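Local structure of WbbM protein (Klebsiella pneumoniae, 6U4B) at residues 27-33 with 95-101; 106-110 with 132-138. The protein is a trimeric bifunctional glycosyltransferase that probably polymerises O-antigen sugar chains, apparently through two transferase modules. All blocks are in the same frame, centred on the assembly; numbering follows the deposited sequence.

Interaction 1 (27-33 with 95-101); sequences NSVKIYT and ADYVGFM
Tyr32 and Phe100 are paired neighbours on two adjacent parallel strands, 29-33 and 97-101, in the DUF4422 part of the chain. From Tyr32 CB, which lies 3.9 Å from Phe100 CD2, the side chain leaves with CG anti to its own carbonyl carbon (chi1 -59°). CD2 then brings the ring edge to Gly99 O, 3.5 Å away and in the ring plane, and also meets Phe100 CE2. CE2 reaches Val98 CG1 more loosely, at 4.3 Å, and the hydroxyl ends in a hydrogen bond to Glu92. The two rings lie at 29° but are slid so far apart that they barely overlap.

Between the strands runs a ladder of backbone bonds: Tyr97 N donates to Ser28 O, Lys30 N to Tyr97 O, Gly99 N to Lys30 O, Tyr32 N to Gly99 O and Met101 N to Tyr32 O. Gly99 O thus meets both the amide and the ring edge of Tyr32. At Gly99 the strands come closest, CA to CA 4.2 Å from Ile31, and Ile31 CG2 lies against the glycine backbone and, at 3.8 Å, against Met101 CE, which the bend at chi3 (-65°) turns back toward it. Just ahead of strand 97-101, Ala95 CB packs on Ser28 CB at 3.6 Å and on the aliphatic stem of Lys30, while Asp96 OD2 takes a weak bond from Ser28 N.

Strand 47-51 flanks 29-35 and strand 216-219 flanks 97-102; helix 140-146 covers Val29 and Ile31, whereas Phe100 meets His85 of helix 82-91 on the other face of the sheet.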
ATOM      1  N   ASN A  27     -46.451 -26.184 -30.141  1.00119.52           N
ATOM      2  CA  ASN A  27     -45.476 -25.646 -31.085  1.00116.28           C
ATOM      3  C   ASN A  27     -44.690 -24.494 -30.458  1.00108.12           C
ATOM      4  O   ASN A  27     -45.267 -23.470 -30.090  1.00110.30           O
ATOM      5  CB  ASN A  27     -46.174 -25.171 -32.361  1.00122.45           C
ATOM      6  CG  ASN A  27     -45.343 -25.417 -33.607  1.00125.28           C
ATOM      7  OD1 ASN A  27     -44.616 -26.407 -33.696  1.00125.18           O
ATOM      8  ND2 ASN A  27     -45.446 -24.515 -34.576  1.00126.60           N
ATOM      9  N   SER A  28     -43.373 -24.662 -30.350  1.00 97.89           N
ATOM     10  CA  SER A  28     -42.501 -23.694 -29.701  1.00 87.96           C
ATOM     11  C   SER A  28     -41.395 -23.257 -30.648  1.00 81.72           C
ATOM     12  O   SER A  28     -40.815 -24.079 -31.367  1.00 82.02           O
ATOM     13  CB  SER A  28     -41.885 -24.273 -28.424  1.00 83.96           C
ATOM     14  OG  SER A  28     -42.885 -24.753 -27.536  1.00 89.20           O
ATOM     15  N   VAL A  29     -41.100 -21.959 -30.640  1.00 75.73           N
ATOM     16  CA  VAL A  29     -40.071 -21.379 -31.491  1.00 71.73           C
ATOM     17  C   VAL A  29     -39.179 -20.489 -30.638  1.00 67.00           C
ATOM     18  O   VAL A  29     -39.675 -19.685 -29.842  1.00 68.89           O
ATOM     19  CB  VAL A  29     -40.677 -20.576 -32.659  1.00 72.23           C
ATOM     20  CG1 VAL A  29     -39.582 -20.085 -33.585  1.00 71.34           C
ATOM     21  CG2 VAL A  29     -41.692 -21.425 -33.419  1.00 73.11           C
ATOM     22  N   LYS A  30     -37.867 -20.645 -30.796  1.00 59.98           N
ATOM     23  CA  LYS A  30     -36.886 -19.767 -30.167  1.00 60.26           C
ATOM     24  C   LYS A  30     -35.806 -19.469 -31.193  1.00 54.46           C
ATOM     25  O   LYS A  30     -35.110 -20.384 -31.645  1.00 54.35           O
ATOM     26  CB  LYS A  30     -36.286 -20.402 -28.909  1.00 63.04           C
ATOM     27  CG  LYS A  30     -37.236 -20.424 -27.723  1.00 70.42           C
ATOM     28  CD  LYS A  30     -36.663 -21.209 -26.556  1.00 75.60           C
ATOM     29  CE  LYS A  30     -36.363 -20.305 -25.372  1.00 77.01           C
ATOM     30  NZ  LYS A  30     -36.000 -21.095 -24.164  1.00 77.55           N
ATOM     31  N   ILE A  31     -35.680 -18.202 -31.572  1.00 48.03           N
ATOM     32  CA  ILE A  31     -34.701 -17.761 -32.557  1.00 47.51           C
ATOM     33  C   ILE A  31     -33.765 -16.769 -31.884  1.00 49.91           C
ATOM     34  O   ILE A  31     -34.219 -15.869 -31.167  1.00 50.03           O
ATOM     35  CB  ILE A  31     -35.377 -17.131 -33.787  1.00 49.70           C
ATOM     36  CG1 ILE A  31     -36.398 -18.100 -34.387  1.00 52.16           C
ATOM     37  CG2 ILE A  31     -34.337 -16.745 -34.828  1.00 50.13           C
ATOM     38  CD1 ILE A  31     -37.253 -17.486 -35.468  1.00 52.52           C
ATOM     39  N   TYR A  32     -32.466 -16.928 -32.118  1.00 48.89           N
ATOM     40  CA  TYR A  32     -31.443 -16.132 -31.457  1.00 44.13           C
ATOM     41  C   TYR A  32     -30.776 -15.193 -32.452  1.00 43.95           C
ATOM     42  O   TYR A  32     -30.465 -15.587 -33.579  1.00 43.99           O
ATOM     43  CB  TYR A  32     -30.397 -17.038 -30.798  1.00 46.12           C
ATOM     44  CG  TYR A  32     -30.989 -17.974 -29.770  1.00 45.57           C
ATOM     45  CD1 TYR A  32     -30.984 -17.649 -28.420  1.00 42.41           C
ATOM     46  CD2 TYR A  32     -31.569 -19.178 -30.154  1.00 48.41           C
ATOM     47  CE1 TYR A  32     -31.533 -18.499 -27.480  1.00 44.41           C
ATOM     48  CE2 TYR A  32     -32.122 -20.033 -29.223  1.00 47.22           C
ATOM     49  CZ  TYR A  32     -32.100 -19.691 -27.889  1.00 46.64           C
ATOM     50  OH  TYR A  32     -32.651 -20.542 -26.959  1.00 50.23           O
ATOM     51  N   THR A  33     -30.565 -13.949 -32.033  1.00 42.75           N
ATOM     52  CA  THR A  33     -29.869 -12.955 -32.838  1.00 43.46           C
ATOM     53  C   THR A  33     -28.510 -12.653 -32.218  1.00 44.68           C
ATOM     54  O   THR A  33     -28.381 -12.565 -30.992  1.00 44.98           O
ATOM     55  CB  THR A  33     -30.686 -11.665 -32.968  1.00 40.75           C
ATOM     56  OG1 THR A  33     -31.104 -11.221 -31.670  1.00 42.24           O
ATOM     57  CG2 THR A  33     -31.912 -11.898 -33.838  1.00 37.31           C
ATOM     58  N   ALA A  95     -36.544 -25.194 -27.749  1.00 69.97           N
ATOM     59  CA  ALA A  95     -37.929 -25.220 -28.187  1.00 69.99           C
ATOM     60  C   ALA A  95     -38.095 -26.240 -29.313  1.00 71.39           C
ATOM     61  O   ALA A  95     -37.135 -26.866 -29.771  1.00 69.92           O
ATOM     62  CB  ALA A  95     -38.368 -23.828 -28.636  1.00 65.27           C
ATOM     63  N   ASP A  96     -39.340 -26.408 -29.768  1.00 73.64           N
ATOM     64  CA  ASP A  96     -39.603 -27.326 -30.872  1.00 73.71           C
ATOM     65  C   ASP A  96     -38.872 -26.901 -32.139  1.00 68.73           C
ATOM     66  O   ASP A  96     -38.529 -27.748 -32.971  1.00 65.45           O
ATOM     67  CB  ASP A  96     -41.106 -27.423 -31.131  1.00 76.77           C
ATOM     68  CG  ASP A  96     -41.870 -27.971 -29.941  1.00 81.70           C
ATOM     69  OD1 ASP A  96     -41.325 -28.842 -29.232  1.00 83.13           O
ATOM     70  OD2 ASP A  96     -43.014 -27.528 -29.712  1.00 86.32           O
ATOM     71  N   TYR A  97     -38.624 -25.602 -32.300  1.00 64.52           N
ATOM     72  CA  TYR A  97     -37.858 -25.074 -33.420  1.00 65.18           C
ATOM     73  C   TYR A  97     -36.795 -24.129 -32.882  1.00 62.41           C
ATOM     74  O   TYR A  97     -37.095 -23.267 -32.051  1.00 63.50           O
ATOM     75  CB  TYR A  97     -38.762 -24.348 -34.422  1.00 67.26           C
ATOM     76  CG  TYR A  97     -39.581 -25.274 -35.291  1.00 72.07           C
ATOM     77  CD1 TYR A  97     -39.193 -25.557 -36.593  1.00 73.56           C
ATOM     78  CD2 TYR A  97     -40.736 -25.872 -34.806  1.00 75.81           C
ATOM     79  CE1 TYR A  97     -39.936 -26.408 -37.394  1.00 78.66           C
ATOM     80  CE2 TYR A  97     -41.487 -26.724 -35.599  1.00 80.77           C
ATOM     81  CZ  TYR A  97     -41.081 -26.989 -36.890  1.00 80.91           C
ATOM     82  OH  TYR A  97     -41.823 -27.835 -37.683  1.00 82.30           O
ATOM     83  N   VAL A  98     -35.561 -24.295 -33.352  1.00 58.94           N
ATOM     84  CA  VAL A  98     -34.428 -23.480 -32.926  1.00 56.51           C
ATOM     85  C   VAL A  98     -33.871 -22.766 -34.150  1.00 51.52           C
ATOM     86  O   VAL A  98     -33.645 -23.394 -35.191  1.00 47.40           O
ATOM     87  CB  VAL A  98     -33.342 -24.330 -32.241  1.00 56.62           C
ATOM     88  CG1 VAL A  98     -32.148 -23.471 -31.857  1.00 49.78           C
ATOM     89  CG2 VAL A  98     -33.910 -25.031 -31.016  1.00 60.34           C
ATOM     90  N   GLY A  99     -33.644 -21.456 -34.020  1.00 48.91           N
ATOM     91  CA  GLY A  99     -33.235 -20.650 -35.151  1.00 49.07           C
ATOM     92  C   GLY A  99     -32.189 -19.622 -34.768  1.00 48.97           C
ATOM     93  O   GLY A  99     -31.963 -19.335 -33.591  1.00 45.97           O
ATOM     94  N   PHE A 100     -31.552 -19.071 -35.799  1.00 47.26           N
ATOM     95  CA  PHE A 100     -30.503 -18.076 -35.631  1.00 42.81           C
ATOM     96  C   PHE A 100     -30.579 -17.068 -36.766  1.00 44.29           C
ATOM     97  O   PHE A 100     -30.708 -17.447 -37.933  1.00 47.06           O
ATOM     98  CB  PHE A 100     -29.108 -18.718 -35.604  1.00 39.74           C
ATOM     99  CG  PHE A 100     -28.937 -19.743 -34.524  1.00 39.19           C
ATOM    100  CD1 PHE A 100     -29.217 -21.073 -34.769  1.00 41.08           C
ATOM    101  CD2 PHE A 100     -28.497 -19.375 -33.264  1.00 44.29           C
ATOM    102  CE1 PHE A 100     -29.062 -22.021 -33.777  1.00 47.06           C
ATOM    103  CE2 PHE A 100     -28.339 -20.315 -32.267  1.00 46.07           C
ATOM    104  CZ  PHE A 100     -28.622 -21.642 -32.523  1.00 48.02           C
ATOM    105  N   MET A 101     -30.502 -15.788 -36.412  1.00 45.07           N
ATOM    106  CA  MET A 101     -30.482 -14.702 -37.380  1.00 39.26           C
ATOM    107  C   MET A 101     -29.414 -13.699 -36.968  1.00 40.24           C
ATOM    108  O   MET A 101     -28.937 -13.705 -35.831  1.00 34.28           O
ATOM    109  CB  MET A 101     -31.854 -14.015 -37.486  1.00 38.00           C
ATOM    110  CG  MET A 101     -32.987 -14.950 -37.899  1.00 39.80           C
ATOM    111  SD  MET A 101     -34.565 -14.135 -38.250  1.00 45.33           S
ATOM    112  CE  MET A 101     -34.993 -13.477 -36.640  1.00 42.20           C
TER

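Interaction 2 (106-110 with 132-138); sequences HLNFS and YEKIFGL
A Schellman motif ends the helix 130-135, and the loop 106-110, which contains an Asx turn from Asn108 to Ser110, docks against that helix end. Gly137, with positive phi, is the C' residue of the motif: Leu138 N bonds to Glu133 O at 2.9 Å, and Gly137 N more weakly to Lys134 O. The turn leaves Phe136 O directed at the loop, where it accepts from Phe109 N at 3.1 Å, with the donor lying 40° out of the carbonyl plane.

Asn108 extends with CG anti to its backbone N (chi1 176°), which carries the amide to the Phe136 ring; CG sits 3.9 Å from Phe136 CD1, the amide and ring planes being 69° apart. Its OD1 is gripped twice by Ser110: OG donates in the carbonyl plane, on a lone pair, and the backbone N comes in from above that plane. Its ND2 is held by Lys112 O and Gln281 OE1, so the amide is fixed at both ends. On the flank, Leu138 CD2 meets the edge of the Phe109 ring in its plane, 3.5 Å from CE1. Phe136 also packs on strand 122-125 and edge-to-face with Phe115, joining the helix end to the sheet.

At the opposite end of the loop, His106 and Tyr132 meet rim to rim, and their bond is short: ND1 lies 2.6 Å from Tyr132 OH, which is also hydrogen-bonded to Thr283 OG1.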
ATOM      1  N   HIS A 106     -32.340 -10.484 -41.171  1.00 46.09           N
ATOM      2  CA  HIS A 106     -33.329 -11.407 -40.635  1.00 50.42           C
ATOM      3  C   HIS A 106     -33.991 -12.166 -41.780  1.00 56.03           C
ATOM      4  O   HIS A 106     -33.677 -11.962 -42.957  1.00 51.27           O
ATOM      5  CB  HIS A 106     -34.372 -10.655 -39.796  1.00 51.87           C
ATOM      6  CG  HIS A 106     -33.779  -9.839 -38.690  1.00 54.81           C
ATOM      7  ND1 HIS A 106     -34.022  -8.490 -38.546  1.00 57.24           N
ATOM      8  CD2 HIS A 106     -32.952 -10.182 -37.673  1.00 53.96           C
ATOM      9  CE1 HIS A 106     -33.368  -8.037 -37.491  1.00 57.64           C
ATOM     10  NE2 HIS A 106     -32.712  -9.044 -36.943  1.00 53.87           N
ATOM     11  N   LEU A 107     -34.924 -13.044 -41.424  1.00 56.26           N
ATOM     12  CA  LEU A 107     -35.692 -13.810 -42.393  1.00 57.57           C
ATOM     13  C   LEU A 107     -37.116 -13.275 -42.464  1.00 60.81           C
ATOM     14  O   LEU A 107     -37.689 -12.861 -41.450  1.00 60.12           O
ATOM     15  CB  LEU A 107     -35.715 -15.292 -42.026  1.00 55.18           C
ATOM     16  CG  LEU A 107     -34.381 -16.041 -42.020  1.00 54.44           C
ATOM     17  CD1 LEU A 107     -34.549 -17.376 -41.315  1.00 43.75           C
ATOM     18  CD2 LEU A 107     -33.868 -16.240 -43.435  1.00 54.28           C
ATOM     19  N   ASN A 108     -37.679 -13.287 -43.667  1.00 55.20           N
ATOM     20  CA  ASN A 108     -39.063 -12.887 -43.891  1.00 56.40           C
ATOM     21  C   ASN A 108     -39.948 -14.113 -43.700  1.00 59.16           C
ATOM     22  O   ASN A 108     -39.932 -15.035 -44.520  1.00 65.07           O
ATOM     23  CB  ASN A 108     -39.222 -12.289 -45.286  1.00 59.12           C
ATOM     24  CG  ASN A 108     -40.662 -11.944 -45.622  1.00 70.03           C
ATOM     25  OD1 ASN A 108     -41.548 -11.985 -44.768  1.00 71.18           O
ATOM     26  ND2 ASN A 108     -40.898 -11.586 -46.878  1.00 71.91           N
ATOM     27  N   PHE A 109     -40.718 -14.122 -42.615  1.00 60.05           N
ATOM     28  CA  PHE A 109     -41.616 -15.226 -42.304  1.00 62.28           C
ATOM     29  C   PHE A 109     -43.039 -14.997 -42.798  1.00 66.49           C
ATOM     30  O   PHE A 109     -43.895 -15.863 -42.590  1.00 70.25           O
ATOM     31  CB  PHE A 109     -41.640 -15.475 -40.790  1.00 61.00           C
ATOM     32  CG  PHE A 109     -40.292 -15.768 -40.198  1.00 62.73           C
ATOM     33  CD1 PHE A 109     -39.534 -14.756 -39.633  1.00 50.79           C
ATOM     34  CD2 PHE A 109     -39.784 -17.056 -40.206  1.00 60.43           C
ATOM     35  CE1 PHE A 109     -38.294 -15.024 -39.087  1.00 62.34           C
ATOM     36  CE2 PHE A 109     -38.543 -17.331 -39.663  1.00 58.49           C
ATOM     37  CZ  PHE A 109     -37.796 -16.313 -39.101  1.00 61.27           C
ATOM     38  N   SER A 110     -43.315 -13.865 -43.441  1.00 68.72           N
ATOM     39  CA  SER A 110     -44.678 -13.527 -43.817  1.00 77.24           C
ATOM     40  C   SER A 110     -45.092 -14.259 -45.091  1.00 78.81           C
ATOM     41  O   SER A 110     -44.264 -14.802 -45.829  1.00 76.67           O
ATOM     42  CB  SER A 110     -44.830 -12.018 -44.013  1.00 84.58           C
ATOM     43  OG  SER A 110     -44.324 -11.613 -45.273  1.00 86.82           O
ATOM     44  N   TYR A 132     -41.394  -2.637 -39.727  1.00 71.66           N
ATOM     45  CA  TYR A 132     -40.444  -3.657 -40.158  1.00 69.92           C
ATOM     46  C   TYR A 132     -40.851  -5.034 -39.650  1.00 66.89           C
ATOM     47  O   TYR A 132     -40.891  -6.006 -40.414  1.00 67.94           O
ATOM     48  CB  TYR A 132     -39.041  -3.286 -39.669  1.00 68.97           C
ATOM     49  CG  TYR A 132     -37.976  -4.338 -39.907  1.00 65.60           C
ATOM     50  CD1 TYR A 132     -37.374  -4.474 -41.150  1.00 65.22           C
ATOM     51  CD2 TYR A 132     -37.558  -5.178 -38.882  1.00 61.67           C
ATOM     52  CE1 TYR A 132     -36.394  -5.424 -41.372  1.00 61.81           C
ATOM     53  CE2 TYR A 132     -36.578  -6.131 -39.095  1.00 59.81           C
ATOM     54  CZ  TYR A 132     -36.002  -6.251 -40.343  1.00 61.83           C
ATOM     55  OH  TYR A 132     -35.027  -7.198 -40.567  1.00 64.13           O
ATOM     56  N   GLU A 133     -41.168  -5.131 -38.358  1.00 62.04           N
ATOM     57  CA  GLU A 133     -41.547  -6.412 -37.777  1.00 62.66           C
ATOM     58  C   GLU A 133     -42.898  -6.889 -38.292  1.00 65.84           C
ATOM     59  O   GLU A 133     -43.160  -8.098 -38.313  1.00 63.26           O
ATOM     60  CB  GLU A 133     -41.555  -6.304 -36.253  1.00 61.44           C
ATOM     61  CG  GLU A 133     -40.180  -6.045 -35.654  1.00 60.68           C
ATOM     62  CD  GLU A 133     -40.243  -5.623 -34.199  1.00 68.11           C
ATOM     63  OE1 GLU A 133     -40.542  -4.439 -33.933  1.00 76.85           O
ATOM     64  OE2 GLU A 133     -40.009  -6.478 -33.322  1.00 68.80           O
ATOM     65  N   LYS A 134     -43.762  -5.965 -38.716  1.00 68.06           N
ATOM     66  CA  LYS A 134     -45.074  -6.345 -39.226  1.00 72.46           C
ATOM     67  C   LYS A 134     -44.989  -6.897 -40.645  1.00 73.18           C
ATOM     68  O   LYS A 134     -45.539  -7.965 -40.934  1.00 73.44           O
ATOM     69  CB  LYS A 134     -46.025  -5.146 -39.178  1.00 72.90           C
ATOM     70  CG  LYS A 134     -47.446  -5.453 -39.638  1.00 80.99           C
ATOM     71  CD  LYS A 134     -48.208  -6.262 -38.598  1.00 84.43           C
ATOM     72  CE  LYS A 134     -49.640  -6.548 -39.046  1.00 91.11           C
ATOM     73  NZ  LYS A 134     -49.708  -7.533 -40.166  1.00 93.37           N
ATOM     74  N   ILE A 135     -44.310  -6.183 -41.547  1.00 68.91           N
ATOM     75  CA  ILE A 135     -44.327  -6.584 -42.952  1.00 73.42           C
ATOM     76  C   ILE A 135     -43.510  -7.852 -43.171  1.00 69.52           C
ATOM     77  O   ILE A 135     -43.818  -8.650 -44.065  1.00 69.38           O
ATOM     78  CB  ILE A 135     -43.834  -5.437 -43.855  1.00 78.08           C
ATOM     79  CG1 ILE A 135     -42.347  -5.153 -43.623  1.00 76.81           C
ATOM     80  CG2 ILE A 135     -44.661  -4.181 -43.618  1.00 79.80           C
ATOM     81  CD1 ILE A 135     -41.770  -4.144 -44.590  1.00 81.49           C
ATOM     82  N   PHE A 136     -42.474  -8.070 -42.367  1.00 64.10           N
ATOM     83  CA  PHE A 136     -41.619  -9.237 -42.503  1.00 66.55           C
ATOM     84  C   PHE A 136     -41.982 -10.339 -41.519  1.00 63.56           C
ATOM     85  O   PHE A 136     -41.230 -11.308 -41.380  1.00 61.45           O
ATOM     86  CB  PHE A 136     -40.154  -8.824 -42.353  1.00 60.37           C
ATOM     87  CG  PHE A 136     -39.690  -7.894 -43.436  1.00 64.25           C
ATOM     88  CD1 PHE A 136     -39.996  -8.156 -44.762  1.00 69.44           C
ATOM     89  CD2 PHE A 136     -38.987  -6.742 -43.132  1.00 59.66           C
ATOM     90  CE1 PHE A 136     -39.587  -7.302 -45.769  1.00 70.18           C
ATOM     91  CE2 PHE A 136     -38.574  -5.879 -44.135  1.00 62.86           C
ATOM     92  CZ  PHE A 136     -38.875  -6.160 -45.455  1.00 68.89           C
ATOM     93  N   GLY A 137     -43.121 -10.212 -40.845  1.00 62.89           N
ATOM     94  CA  GLY A 137     -43.652 -11.291 -40.028  1.00 63.10           C
ATOM     95  C   GLY A 137     -42.765 -11.710 -38.878  1.00 64.44           C
ATOM     96  O   GLY A 137     -42.690 -12.904 -38.561  1.00 67.07           O
ATOM     97  N   LEU A 138     -42.091 -10.753 -38.243  1.00 61.54           N
ATOM     98  CA  LEU A 138     -41.186 -11.048 -37.134  1.00 59.77           C
ATOM     99  C   LEU A 138     -41.932 -10.977 -35.801  1.00 64.97           C
ATOM    100  O   LEU A 138     -41.646 -10.161 -34.924  1.00 67.72           O
ATOM    101  CB  LEU A 138     -39.992 -10.100 -37.166  1.00 57.15           C
ATOM    102  CG  LEU A 138     -39.046 -10.324 -38.348  1.00 57.18           C
ATOM    103  CD1 LEU A 138     -38.125  -9.135 -38.525  1.00 57.83           C
ATOM    104  CD2 LEU A 138     -38.239 -11.603 -38.154  1.00 50.29           C
TER

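Both interactions are largely buried and belong to the same DUF4422 region, far from the magnesium site, with centres about 15 Å apart. Interaction 1 lies within the mixed sheet of this region and is held chiefly by repeated backbone bonds between parallel strands; its more exposed, polar fringe lies around Asn27, Ser28 and Asp96, where the modelled chain begins. Interaction 2 lies beyond the end of strand 97-102, and in place of a ladder one backbone bond and one side-chain bond cross it, each partner being shaped by turns of its own. Met101 SD packs on Leu107 N at 3.4 Å and Ile31 CD1 on Phe109 CZ at 3.9 Å, so that the two contacts pack directly on each other.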